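Local structure of uncharacterized protein ScGH5_18 (Streptomyces cattleya, 7LR8) at residues Ser13-Val18 with Phe50-Val55; Asn19-Asn24 with Thr302-His307; Ala40-Val45 with Asp82-Arg87; Pro263-Glu268 with Glu297-Thr302. The protein probably hydrolyses the mannose-beta-1,4-N-acetylglucosamine linkage of the N-glycan core, acting as a family 5 glycoside hydrolase. The protein carries 1 engineered substitution. All coordinates share one frame; numbering follows the deposited sequence.

Contact 1 (Ser13-Val18 with Phe50-Val55)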
# COMPACT_ATOMS: atom_id res chain seq x y z
N SER B 13 -26.77 -27.58 12.45
CA SER B 13 -27.69 -26.45 12.48
C SER B 13 -26.97 -25.16 12.07
O SER B 13 -25.74 -25.08 12.16
CB SER B 13 -28.27 -26.30 13.88
OG SER B 13 -27.30 -25.84 14.80
N PRO B 14 -27.70 -24.14 11.62
CA PRO B 14 -27.04 -22.91 11.17
C PRO B 14 -26.44 -22.12 12.32
O PRO B 14 -27.02 -22.03 13.41
CB PRO B 14 -28.18 -22.13 10.51
CG PRO B 14 -29.37 -22.57 11.23
CD PRO B 14 -29.16 -24.05 11.45
N ARG B 15 -25.27 -21.54 12.06
CA ARG B 15 -24.57 -20.67 12.99
C ARG B 15 -24.83 -19.21 12.63
O ARG B 15 -25.21 -18.87 11.51
CB ARG B 15 -23.08 -20.97 12.97
CG ARG B 15 -22.80 -22.46 13.09
CD ARG B 15 -21.36 -22.70 13.41
NE ARG B 15 -20.90 -21.74 14.40
CZ ARG B 15 -19.80 -21.88 15.14
NH1 ARG B 15 -19.05 -22.98 15.00
NH2 ARG B 15 -19.47 -20.94 16.01
N PHE B 16 -24.64 -18.34 13.62
CA PHE B 16 -24.92 -16.92 13.48
C PHE B 16 -23.72 -16.12 13.95
O PHE B 16 -23.18 -16.36 15.03
CB PHE B 16 -26.18 -16.55 14.29
CG PHE B 16 -27.42 -17.28 13.83
CD1 PHE B 16 -28.16 -16.79 12.76
CD2 PHE B 16 -27.83 -18.46 14.45
CE1 PHE B 16 -29.30 -17.46 12.33
CE2 PHE B 16 -28.96 -19.13 14.01
CZ PHE B 16 -29.70 -18.62 12.95
N GLY B 17 -23.29 -15.16 13.13
CA GLY B 17 -22.11 -14.40 13.48
C GLY B 17 -22.07 -13.08 12.74
O GLY B 17 -23.03 -12.70 12.08
N VAL B 18 -20.95 -12.37 12.91
CA VAL B 18 -20.78 -11.07 12.27
C VAL B 18 -19.38 -10.97 11.68
O VAL B 18 -18.43 -11.60 12.17
CB VAL B 18 -21.02 -9.88 13.23
CG1 VAL B 18 -22.46 -9.83 13.66
CG2 VAL B 18 -20.10 -9.97 14.44
N PHE B 50 -24.52 -13.89 19.09
CA PHE B 50 -23.78 -14.50 17.99
C PHE B 50 -22.84 -15.57 18.51
O PHE B 50 -22.49 -15.60 19.70
CB PHE B 50 -22.98 -13.45 17.23
CG PHE B 50 -23.83 -12.45 16.51
CD1 PHE B 50 -24.53 -12.82 15.36
CD2 PHE B 50 -23.96 -11.16 16.98
CE1 PHE B 50 -25.34 -11.91 14.70
CE2 PHE B 50 -24.77 -10.24 16.32
CZ PHE B 50 -25.46 -10.62 15.19
N ASP B 51 -22.44 -16.48 17.62
CA ASP B 51 -21.52 -17.54 17.99
C ASP B 51 -20.20 -17.53 17.23
O ASP B 51 -19.37 -18.40 17.50
CB ASP B 51 -22.18 -18.91 17.84
CG ASP B 51 -22.65 -19.19 16.42
OD1 ASP B 51 -21.78 -19.30 15.52
OD2 ASP B 51 -23.88 -19.31 16.21
N HIS B 52 -19.98 -16.60 16.30
CA HIS B 52 -18.68 -16.54 15.63
C HIS B 52 -18.47 -15.14 15.09
O HIS B 52 -19.41 -14.34 14.99
CB HIS B 52 -18.55 -17.57 14.49
CG HIS B 52 -19.47 -17.31 13.34
ND1 HIS B 52 -20.76 -17.80 13.29
CD2 HIS B 52 -19.30 -16.59 12.20
CE1 HIS B 52 -21.34 -17.41 12.17
NE2 HIS B 52 -20.48 -16.66 11.50
N VAL B 53 -17.21 -14.84 14.76
CA VAL B 53 -16.84 -13.63 14.05
C VAL B 53 -15.94 -14.03 12.89
O VAL B 53 -15.22 -15.04 12.96
CB VAL B 53 -16.11 -12.60 14.94
CG1 VAL B 53 -17.09 -11.98 15.94
CG2 VAL B 53 -14.96 -13.25 15.68
N ARG B 54 -16.01 -13.25 11.82
CA ARG B 54 -15.07 -13.32 10.71
C ARG B 54 -14.18 -12.09 10.82
O ARG B 54 -14.69 -10.98 10.95
CB ARG B 54 -15.83 -13.33 9.37
CG ARG B 54 -15.00 -13.06 8.12
CD ARG B 54 -15.69 -13.70 6.91
NE ARG B 54 -15.01 -13.42 5.64
CZ ARG B 54 -15.45 -12.57 4.71
NH1 ARG B 54 -16.60 -11.90 4.87
NH2 ARG B 54 -14.77 -12.42 3.58
N VAL B 55 -12.85 -12.30 10.84
CA VAL B 55 -11.91 -11.23 11.17
C VAL B 55 -10.87 -11.06 10.06
O VAL B 55 -10.55 -11.99 9.31
CB VAL B 55 -11.22 -11.46 12.53
CG1 VAL B 55 -12.27 -11.69 13.62
CG2 VAL B 55 -10.26 -12.61 12.47
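Arg15 and Asp51 form a salt bridge, NE and NH2 of Arg15 standing 2.8 and 2.9 Å from OD1 of Asp51. That oxygen lies in the guanidinium plane, but both donors come from above the carboxylate. His52 ND1 gives the same OD1 a third, nearly straight bond, while NE2 of that ring bonds to Thr302 OG1. Phe16 N reaches OD2 at 2.9 Å on its syn side, tilted out of the carboxylate plane. CG of Asp51, between its backbone N and carbonyl carbon (chi1 59°), is set against the Phe16 backbone. Outside the segments, Arg347 pairs with OD2 and Asp90 with Arg15.

Strands 15-19 and 52-55, linked through helix 35-46, form a parallel beta-alpha-beta unit of the (beta/alpha)8 barrel. Asp51 N, just before the second strand, bonds to Phe16 O (2.7 Å) and Arg54 N to Val18 O (2.9 Å).

CH-pi contacts add to the interface: Gly17 CA lies over the His52 ring and Val18 CG1 over that of Phe50, each 3.5 Å from the centroid.

An alanine in place of Asp51 would probably leave the Phe16 N-H without this acceptor and the His52 ring less firmly held. Gripped by so many donors, this carboxylate is likely to stay ionised.

Contact 2 (Asn19-Asn24 with Thr302-His307). With BMA (beta-D-mannopyranose), chain D; SO4 (sulfate ion), chain J.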
# COMPACT_ATOMS: atom_id res chain seq x y z
N ASN B 19 -19.28 -10.19 10.61
CA ASN B 19 -17.99 -9.71 10.14
C ASN B 19 -17.54 -8.57 11.04
O ASN B 19 -18.24 -7.57 11.16
CB ASN B 19 -18.11 -9.25 8.69
CG ASN B 19 -18.40 -10.39 7.76
OD1 ASN B 19 -17.49 -11.10 7.35
ND2 ASN B 19 -19.68 -10.62 7.46
N TYR B 20 -16.36 -8.72 11.67
CA TYR B 20 -15.93 -7.82 12.73
C TYR B 20 -15.22 -6.61 12.14
O TYR B 20 -14.12 -6.74 11.58
CB TYR B 20 -15.04 -8.56 13.73
CG TYR B 20 -14.42 -7.65 14.77
CD1 TYR B 20 -15.17 -6.62 15.37
CD2 TYR B 20 -13.10 -7.82 15.17
CE1 TYR B 20 -14.59 -5.78 16.31
CE2 TYR B 20 -12.51 -6.99 16.11
CZ TYR B 20 -13.27 -5.97 16.67
OH TYR B 20 -12.68 -5.14 17.61
N THR B 21 -15.86 -5.43 12.25
CA THR B 21 -15.24 -4.15 11.89
C THR B 21 -14.87 -3.41 13.17
O THR B 21 -15.75 -2.87 13.85
CB THR B 21 -16.19 -3.30 11.04
OG1 THR B 21 -17.52 -3.39 11.56
CG2 THR B 21 -16.21 -3.77 9.58
N PRO B 22 -13.59 -3.35 13.55
CA PRO B 22 -13.23 -2.70 14.82
C PRO B 22 -13.71 -1.26 14.89
O PRO B 22 -13.51 -0.46 13.97
CB PRO B 22 -11.70 -2.78 14.83
CG PRO B 22 -11.41 -4.01 14.01
CD PRO B 22 -12.43 -3.98 12.90
N SER B 23 -14.37 -0.92 16.01
CA SER B 23 -14.99 0.40 16.10
C SER B 23 -13.95 1.50 16.21
O SER B 23 -14.16 2.60 15.67
CB SER B 23 -15.95 0.44 17.30
OG SER B 23 -15.24 0.40 18.53
N ASN B 24 -12.84 1.24 16.88
CA ASN B 24 -11.76 2.21 17.03
C ASN B 24 -10.65 1.88 16.04
O ASN B 24 -9.87 0.95 16.26
CB ASN B 24 -11.25 2.21 18.47
CG ASN B 24 -10.51 3.48 18.82
OD1 ASN B 24 -10.00 4.18 17.95
ND2 ASN B 24 -10.46 3.79 20.12
N THR B 302 -23.64 -14.68 8.45
CA THR B 302 -22.64 -13.80 9.03
C THR B 302 -22.91 -12.39 8.51
O THR B 302 -22.68 -12.10 7.33
CB THR B 302 -21.22 -14.28 8.70
OG1 THR B 302 -21.12 -15.68 9.01
CG2 THR B 302 -20.19 -13.52 9.51
N TRP B 303 -23.45 -11.53 9.37
CA TRP B 303 -23.88 -10.21 8.97
C TRP B 303 -22.68 -9.29 8.77
O TRP B 303 -21.71 -9.33 9.53
CB TRP B 303 -24.83 -9.60 10.02
CG TRP B 303 -25.62 -8.49 9.43
CD1 TRP B 303 -25.29 -7.17 9.39
CD2 TRP B 303 -26.86 -8.62 8.73
NE1 TRP B 303 -26.27 -6.46 8.73
CE2 TRP B 303 -27.24 -7.33 8.30
CE3 TRP B 303 -27.69 -9.70 8.41
CZ2 TRP B 303 -28.40 -7.10 7.59
CZ3 TRP B 303 -28.85 -9.46 7.70
CH2 TRP B 303 -29.19 -8.18 7.29
N TRP B 304 -22.73 -8.48 7.70
CA TRP B 304 -21.78 -7.40 7.49
C TRP B 304 -22.49 -6.11 7.87
O TRP B 304 -23.37 -5.66 7.14
CB TRP B 304 -21.31 -7.31 6.04
CG TRP B 304 -20.21 -6.29 5.91
CD1 TRP B 304 -20.33 -4.93 5.95
CD2 TRP B 304 -18.80 -6.57 5.78
NE1 TRP B 304 -19.09 -4.34 5.85
CE2 TRP B 304 -18.14 -5.33 5.73
CE3 TRP B 304 -18.05 -7.74 5.68
CZ2 TRP B 304 -16.76 -5.24 5.62
CZ3 TRP B 304 -16.68 -7.64 5.55
CH2 TRP B 304 -16.05 -6.41 5.52
N CYS B 305 -22.08 -5.47 8.97
CA CYS B 305 -20.91 -5.83 9.77
C CYS B 305 -21.25 -5.55 11.23
O CYS B 305 -22.37 -5.14 11.55
CB CYS B 305 -19.69 -5.02 9.33
SG CYS B 305 -20.03 -3.24 9.19
N SER B 306 -20.28 -5.77 12.12
CA SER B 306 -20.56 -5.62 13.55
C SER B 306 -20.79 -4.15 13.90
O SER B 306 -21.78 -3.80 14.57
CB SER B 306 -19.42 -6.22 14.37
OG SER B 306 -18.20 -5.52 14.18
N HIS B 307 -19.90 -3.26 13.43
CA HIS B 307 -19.88 -1.88 13.87
C HIS B 307 -19.81 -0.92 12.69
O HIS B 307 -19.13 -1.18 11.70
CB HIS B 307 -18.69 -1.62 14.80
CG HIS B 307 -18.80 -2.33 16.12
ND1 HIS B 307 -18.40 -3.64 16.30
CD2 HIS B 307 -19.30 -1.92 17.31
CE1 HIS B 307 -18.64 -4.00 17.55
NE2 HIS B 307 -19.19 -2.98 18.18
C1 BMA D . -18.07 -6.63 0.28
C2 BMA D . -17.16 -6.73 1.55
C3 BMA D . -16.54 -5.37 1.81
C4 BMA D . -17.65 -4.23 1.73
C5 BMA D . -19.07 -4.84 1.62
C6 BMA D . -20.16 -3.80 1.43
O2 BMA D . -16.12 -7.69 1.38
O3 BMA D . -15.41 -5.14 0.94
O4 BMA D . -17.56 -3.45 2.88
O5 BMA D . -19.15 -5.69 0.46
O6 BMA D . -19.88 -3.11 0.19
S SO4 J . -12.67 2.51 23.18
O1 SO4 J . -11.33 3.01 23.46
O2 SO4 J . -12.92 1.32 23.98
O3 SO4 J . -13.66 3.53 23.51
O4 SO4 J . -12.78 2.18 21.76
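Asn19 and Trp303 join the two backbones, Asn19 N donating to Trp303 O at 2.8 Å and Ser306 N to Asn19 O, while the segments run in nearly the same direction, 8° apart. Asn19 also uses its side chain on the same carbonyl: ND2 stands 3.2 Å from Trp303 O, well above the carbonyl plane and on the same face as the backbone N. Outside the segments, Arg54 NH1 bonds to OD1 and Gln267 O takes a second bond from ND2. Asn19 CB and CG pack against Trp304, CB lying 3.4 Å from CE3 of the indole, with amide and ring planes 38° apart.

Trp304 lies toward the C-terminal end of the last strand of the (beta/alpha)8 barrel, and a cis peptide joins it to Cys305. Its CG, anti to the backbone N (chi1 -173°), is set toward the sugar side; one indole face meets the mannose, whose C3 lies above it toward the rim and whose O4 is 3.4 Å from CZ2 of Trp304, and Cys305 CB backs the other. An alanine in place of Trp304 would probably leave the mannose without its flat platform and open a gap beside Asn19.

Beyond the strand, Thr21 OG1 donates to an in-plane lone pair of His307 O at 2.7 Å. Thr21 N bonds to Ser306 OG (3.0 Å), which is also hydrogen-bonded to His307 ND1 at 2.8 Å, where either may donate. The Tyr20 ring presents its edge to this same Ser306 hydroxyl, and its own OH turns to Asp41.

Contact 3 (Ala40-Val45 with Asp82-Arg87)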
# COMPACT_ATOMS: atom_id res chain seq x y z
N ALA B 40 -14.24 -4.81 24.32
CA ALA B 40 -15.51 -4.10 24.42
C ALA B 40 -16.34 -4.29 23.16
O ALA B 40 -17.57 -4.46 23.23
CB ALA B 40 -15.26 -2.62 24.69
N ASP B 41 -15.69 -4.26 21.99
CA ASP B 41 -16.37 -4.56 20.73
C ASP B 41 -17.01 -5.94 20.77
O ASP B 41 -18.20 -6.10 20.47
CB ASP B 41 -15.37 -4.50 19.56
CG ASP B 41 -15.05 -3.09 19.10
OD1 ASP B 41 -15.68 -2.12 19.58
OD2 ASP B 41 -14.17 -2.96 18.22
N LEU B 42 -16.22 -6.96 21.14
CA LEU B 42 -16.73 -8.32 21.16
C LEU B 42 -17.77 -8.51 22.26
O LEU B 42 -18.71 -9.30 22.08
CB LEU B 42 -15.56 -9.31 21.31
CG LEU B 42 -14.55 -9.24 20.15
CD1 LEU B 42 -13.39 -10.22 20.34
CD2 LEU B 42 -15.23 -9.48 18.81
N ASP B 43 -17.65 -7.78 23.37
CA ASP B 43 -18.72 -7.80 24.37
C ASP B 43 -20.06 -7.42 23.75
O ASP B 43 -21.08 -8.05 24.02
CB ASP B 43 -18.41 -6.82 25.51
CG ASP B 43 -17.41 -7.37 26.49
OD1 ASP B 43 -17.12 -8.58 26.46
OD2 ASP B 43 -16.93 -6.56 27.31
N SER B 44 -20.06 -6.38 22.92
CA SER B 44 -21.32 -5.91 22.36
C SER B 44 -21.86 -6.88 21.32
O SER B 44 -23.07 -6.92 21.08
CB SER B 44 -21.17 -4.50 21.78
OG SER B 44 -20.32 -4.48 20.64
N VAL B 45 -20.97 -7.66 20.70
CA VAL B 45 -21.38 -8.68 19.74
C VAL B 45 -21.97 -9.88 20.45
O VAL B 45 -23.04 -10.39 20.06
CB VAL B 45 -20.17 -9.08 18.87
CG1 VAL B 45 -20.46 -10.34 18.07
CG2 VAL B 45 -19.77 -7.91 17.96
N ASP B 82 -8.27 -15.14 21.10
CA ASP B 82 -8.54 -15.54 22.48
C ASP B 82 -9.64 -14.69 23.09
O ASP B 82 -10.50 -15.21 23.81
CB ASP B 82 -7.26 -15.43 23.31
CG ASP B 82 -6.26 -16.52 23.00
OD1 ASP B 82 -6.66 -17.55 22.41
OD2 ASP B 82 -5.07 -16.32 23.33
N ALA B 83 -9.63 -13.38 22.83
CA ALA B 83 -10.71 -12.53 23.34
C ALA B 83 -12.06 -12.99 22.80
O ALA B 83 -13.07 -12.98 23.52
CB ALA B 83 -10.44 -11.07 22.98
N ALA B 84 -12.09 -13.42 21.54
CA ALA B 84 -13.33 -13.92 20.97
C ALA B 84 -13.76 -15.22 21.64
O ALA B 84 -14.91 -15.37 22.04
CB ALA B 84 -13.18 -14.10 19.46
N GLY B 85 -12.82 -16.17 21.79
CA GLY B 85 -13.19 -17.45 22.39
C GLY B 85 -13.74 -17.33 23.80
O GLY B 85 -14.67 -18.05 24.18
N GLU B 86 -13.17 -16.42 24.60
CA GLU B 86 -13.68 -16.19 25.95
C GLU B 86 -15.15 -15.82 25.93
O GLU B 86 -15.89 -16.15 26.87
CB GLU B 86 -12.91 -15.06 26.63
CG GLU B 86 -11.50 -15.38 26.94
CD GLU B 86 -10.80 -14.21 27.56
OE1 GLU B 86 -11.20 -13.05 27.30
OE2 GLU B 86 -9.83 -14.45 28.30
N ARG B 87 -15.58 -15.10 24.91
CA ARG B 87 -16.95 -14.62 24.77
C ARG B 87 -17.82 -15.57 23.97
O ARG B 87 -18.92 -15.20 23.57
CB ARG B 87 -16.93 -13.22 24.14
CG ARG B 87 -16.37 -12.18 25.10
CD ARG B 87 -15.62 -11.01 24.46
NE ARG B 87 -15.14 -10.15 25.54
CZ ARG B 87 -14.00 -10.34 26.18
NH1 ARG B 87 -13.19 -11.34 25.83
NH2 ARG B 87 -13.65 -9.54 27.18
O HOH W 1 -14.63 -6.82 28.19
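Arg87 meets Asp43 in a salt bridge between helix 35-46 and the residue that follows helix 71-86, its NE 2.7 Å from OD1 of Asp43. The acceptor lies near the guanidinium plane, whereas the donor comes to the carboxylate from above its plane; the two flat groups are turned 28° apart. A water also links Asp43 OD2 with Arg87 NH2, 3.1 Å from the latter.

Bonds within segment 82-87 settle how the guanidinium is turned. NH1 of Arg87 donates to Ala83 O at 2.8 Å, in the last turn of the preceding helix, and to the anti lone pair of Glu86 OE1 at 3.0 Å. NE, NH1 and NH2 thus each have a partner, and Arg87 joins Asp43 and Glu86 in one network at the outer rim.

Apolar packing lies beneath. Leu42 sets CD1 against Ala83 and Ala84, 4.0 Å from the CB of each, while its CB rests 3.6 Å from CD of Arg87. The small alanines probably allow the close approach of the helices, the CA atoms of Leu42 and Ala84 being 6.6 Å apart.

Helices 35-46 and 71-86 follow strands 15-19 and 52-55 and pack side by side as successive outer helices of the (beta/alpha)8 barrel.

Contact 4 (Pro263-Glu268 with Glu297-Thr302). With BMA (beta-D-mannopyranose), chain D.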
# COMPACT_ATOMS: atom_id res chain seq x y z
N PRO B 263 -22.34 -27.86 2.82
CA PRO B 263 -22.91 -26.64 3.41
C PRO B 263 -22.59 -25.41 2.58
O PRO B 263 -21.54 -25.32 1.94
CB PRO B 263 -22.24 -26.57 4.78
CG PRO B 263 -21.73 -27.97 5.05
CD PRO B 263 -21.34 -28.48 3.69
N VAL B 264 -23.53 -24.46 2.59
CA VAL B 264 -23.35 -23.14 1.98
C VAL B 264 -23.33 -22.11 3.10
O VAL B 264 -24.28 -22.02 3.88
CB VAL B 264 -24.45 -22.82 0.96
CG1 VAL B 264 -24.15 -21.47 0.28
CG2 VAL B 264 -24.55 -23.92 -0.08
N TRP B 265 -22.25 -21.34 3.17
CA TRP B 265 -22.06 -20.33 4.22
C TRP B 265 -22.42 -18.96 3.64
O TRP B 265 -21.73 -18.44 2.77
CB TRP B 265 -20.62 -20.36 4.73
CG TRP B 265 -20.31 -19.43 5.87
CD1 TRP B 265 -21.16 -18.54 6.49
CD2 TRP B 265 -19.05 -19.30 6.54
NE1 TRP B 265 -20.50 -17.88 7.49
CE2 TRP B 265 -19.20 -18.32 7.54
CE3 TRP B 265 -17.79 -19.91 6.38
CZ2 TRP B 265 -18.16 -17.95 8.39
CZ3 TRP B 265 -16.77 -19.55 7.22
CH2 TRP B 265 -16.94 -18.57 8.20
N LEU B 266 -23.52 -18.37 4.12
CA LEU B 266 -23.81 -16.98 3.79
C LEU B 266 -22.88 -16.12 4.64
O LEU B 266 -23.21 -15.70 5.75
CB LEU B 266 -25.28 -16.66 4.05
CG LEU B 266 -25.66 -15.22 3.76
CD1 LEU B 266 -25.50 -14.90 2.27
CD2 LEU B 266 -27.12 -14.99 4.21
N GLN B 267 -21.68 -15.89 4.11
CA GLN B 267 -20.59 -15.31 4.88
C GLN B 267 -20.62 -13.79 4.90
O GLN B 267 -19.93 -13.19 5.73
CB GLN B 267 -19.25 -15.81 4.31
CG GLN B 267 -18.08 -15.64 5.23
CD GLN B 267 -16.79 -16.01 4.54
OE1 GLN B 267 -16.53 -15.56 3.42
NE2 GLN B 267 -15.97 -16.82 5.20
N GLU B 268 -21.38 -13.18 4.00
CA GLU B 268 -21.70 -11.75 4.08
C GLU B 268 -23.14 -11.54 3.66
O GLU B 268 -23.58 -12.08 2.65
CB GLU B 268 -20.82 -10.88 3.18
CG GLU B 268 -19.38 -10.84 3.59
CD GLU B 268 -18.52 -10.07 2.60
OE1 GLU B 268 -19.10 -9.39 1.72
OE2 GLU B 268 -17.29 -10.16 2.72
N GLU B 297 -29.13 -26.89 4.88
CA GLU B 297 -27.67 -26.99 4.74
C GLU B 297 -27.01 -25.62 4.67
O GLU B 297 -25.99 -25.44 4.01
CB GLU B 297 -27.28 -27.82 3.52
CG GLU B 297 -27.37 -29.33 3.74
CD GLU B 297 -28.78 -29.88 3.56
OE1 GLU B 297 -29.49 -29.42 2.65
OE2 GLU B 297 -29.16 -30.79 4.33
N VAL B 298 -27.57 -24.63 5.35
CA VAL B 298 -26.90 -23.34 5.51
C VAL B 298 -25.92 -23.49 6.66
O VAL B 298 -26.33 -23.80 7.80
CB VAL B 298 -27.91 -22.22 5.79
CG1 VAL B 298 -27.17 -20.96 6.22
CG2 VAL B 298 -28.82 -21.96 4.58
N TRP B 299 -24.63 -23.33 6.38
CA TRP B 299 -23.64 -23.43 7.44
C TRP B 299 -23.85 -22.35 8.49
O TRP B 299 -23.78 -22.62 9.70
CB TRP B 299 -22.22 -23.32 6.86
CG TRP B 299 -21.15 -23.58 7.87
CD1 TRP B 299 -20.53 -24.76 8.13
CD2 TRP B 299 -20.55 -22.62 8.76
NE1 TRP B 299 -19.59 -24.61 9.12
CE2 TRP B 299 -19.59 -23.30 9.53
CE3 TRP B 299 -20.74 -21.25 8.99
CZ2 TRP B 299 -18.82 -22.67 10.50
CZ3 TRP B 299 -19.97 -20.62 9.95
CH2 TRP B 299 -19.03 -21.33 10.69
N GLY B 300 -24.11 -21.13 8.05
CA GLY B 300 -24.30 -20.03 8.97
C GLY B 300 -24.65 -18.77 8.22
O GLY B 300 -24.58 -18.72 6.99
N VAL B 301 -25.03 -17.75 9.00
CA VAL B 301 -25.34 -16.41 8.51
C VAL B 301 -24.41 -15.45 9.22
O VAL B 301 -24.40 -15.39 10.46
CB VAL B 301 -26.81 -16.03 8.78
CG1 VAL B 301 -27.06 -14.59 8.33
CG2 VAL B 301 -27.76 -17.01 8.11
N THR B 302 -23.64 -14.68 8.45
CA THR B 302 -22.64 -13.80 9.03
C THR B 302 -22.91 -12.39 8.51
O THR B 302 -22.68 -12.10 7.33
CB THR B 302 -21.22 -14.28 8.70
OG1 THR B 302 -21.12 -15.68 9.01
CG2 THR B 302 -20.19 -13.52 9.51
C1 BMA D . -18.07 -6.63 0.28
C2 BMA D . -17.16 -6.73 1.55
C3 BMA D . -16.54 -5.37 1.81
C4 BMA D . -17.65 -4.23 1.73
C5 BMA D . -19.07 -4.84 1.62
C6 BMA D . -20.16 -3.80 1.43
O2 BMA D . -16.12 -7.69 1.38
O3 BMA D . -15.41 -5.14 0.94
O4 BMA D . -17.56 -3.45 2.88
O5 BMA D . -19.15 -5.69 0.46
O6 BMA D . -19.88 -3.11 0.19
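Glu297 begins the pairing with Pro263 and Val264: its carbonyl O accepts Val264 N at 3.0 Å in a nearly straight bond and also takes a CA-H contact from Pro263. The two strands, with helix 281-293 between them in sequence, form a beta-alpha-beta unit of the (beta/alpha)8 barrel. Val298 bridges to Val264 in parallel register, and its CA-H points to Val264 O.

Trp299 N reaches that same Val264 O at 2.8 Å, from well above the carbonyl plane. Its side chain is a large part of the packing. CB touches Pro263 CB at 3.9 Å, and CG is anti to the backbone N (chi1 -173°), as it is in Trp265; the two indoles lie side by side, pointing the same way. CZ3 of Trp299 lies over the centre of the Trp265 ring, 3.4 Å from CE2 of that ring, while Gln267 CG covers the opposite face. With planes 38° apart, the pair meets obliquely.

Gly300 offers its O to Leu266 N in a weak bond of 3.1 Å; a CB here would clash with the Trp299 ring. Val301 lays CG1 alongside Leu266 CD2, on the sheet face that also carries Val264 and Val298. Thr302 N closes the ladder on Leu266 O at 2.9 Å, and its OG1 accepts Trp265 NE1 at 2.7 Å in the indole plane.

Glu268 lies in the glycan pocket with OE2 3.0 Å from the mannose O2, and Arg54 and Trp226 hold its carboxylate. Accepting from Trp265 NE1 and hydrogen-bonded to His52 NE2, Thr302 OG1 is likely to be held between indole and imidazole.

Contacts 1, 2 and 4 follow neighbouring strands of one parallel barrel, and contact 3 joins the helices outside it. Thr302 belongs to both contacts 2 and 4, and its OG1 stands 2.7 Å from His52 NE2 of contact 1. Toward the sugar, Arg54 NH1 of contact 1 meets Asn19 OD1 of contact 2 at 2.8 Å and also pairs with Glu268 of contact 4; contacts 2 and 4 both touch the mannose. Contact 3 lies away from the annotated sites, yet Asp41 OD2 is 2.7 Å from Tyr20 OH of contact 2, and Val45 packs on Val18 and Phe50 of contact 1. Contacts 3 and 4 do not touch, their nearest atoms being about 9 Å apart.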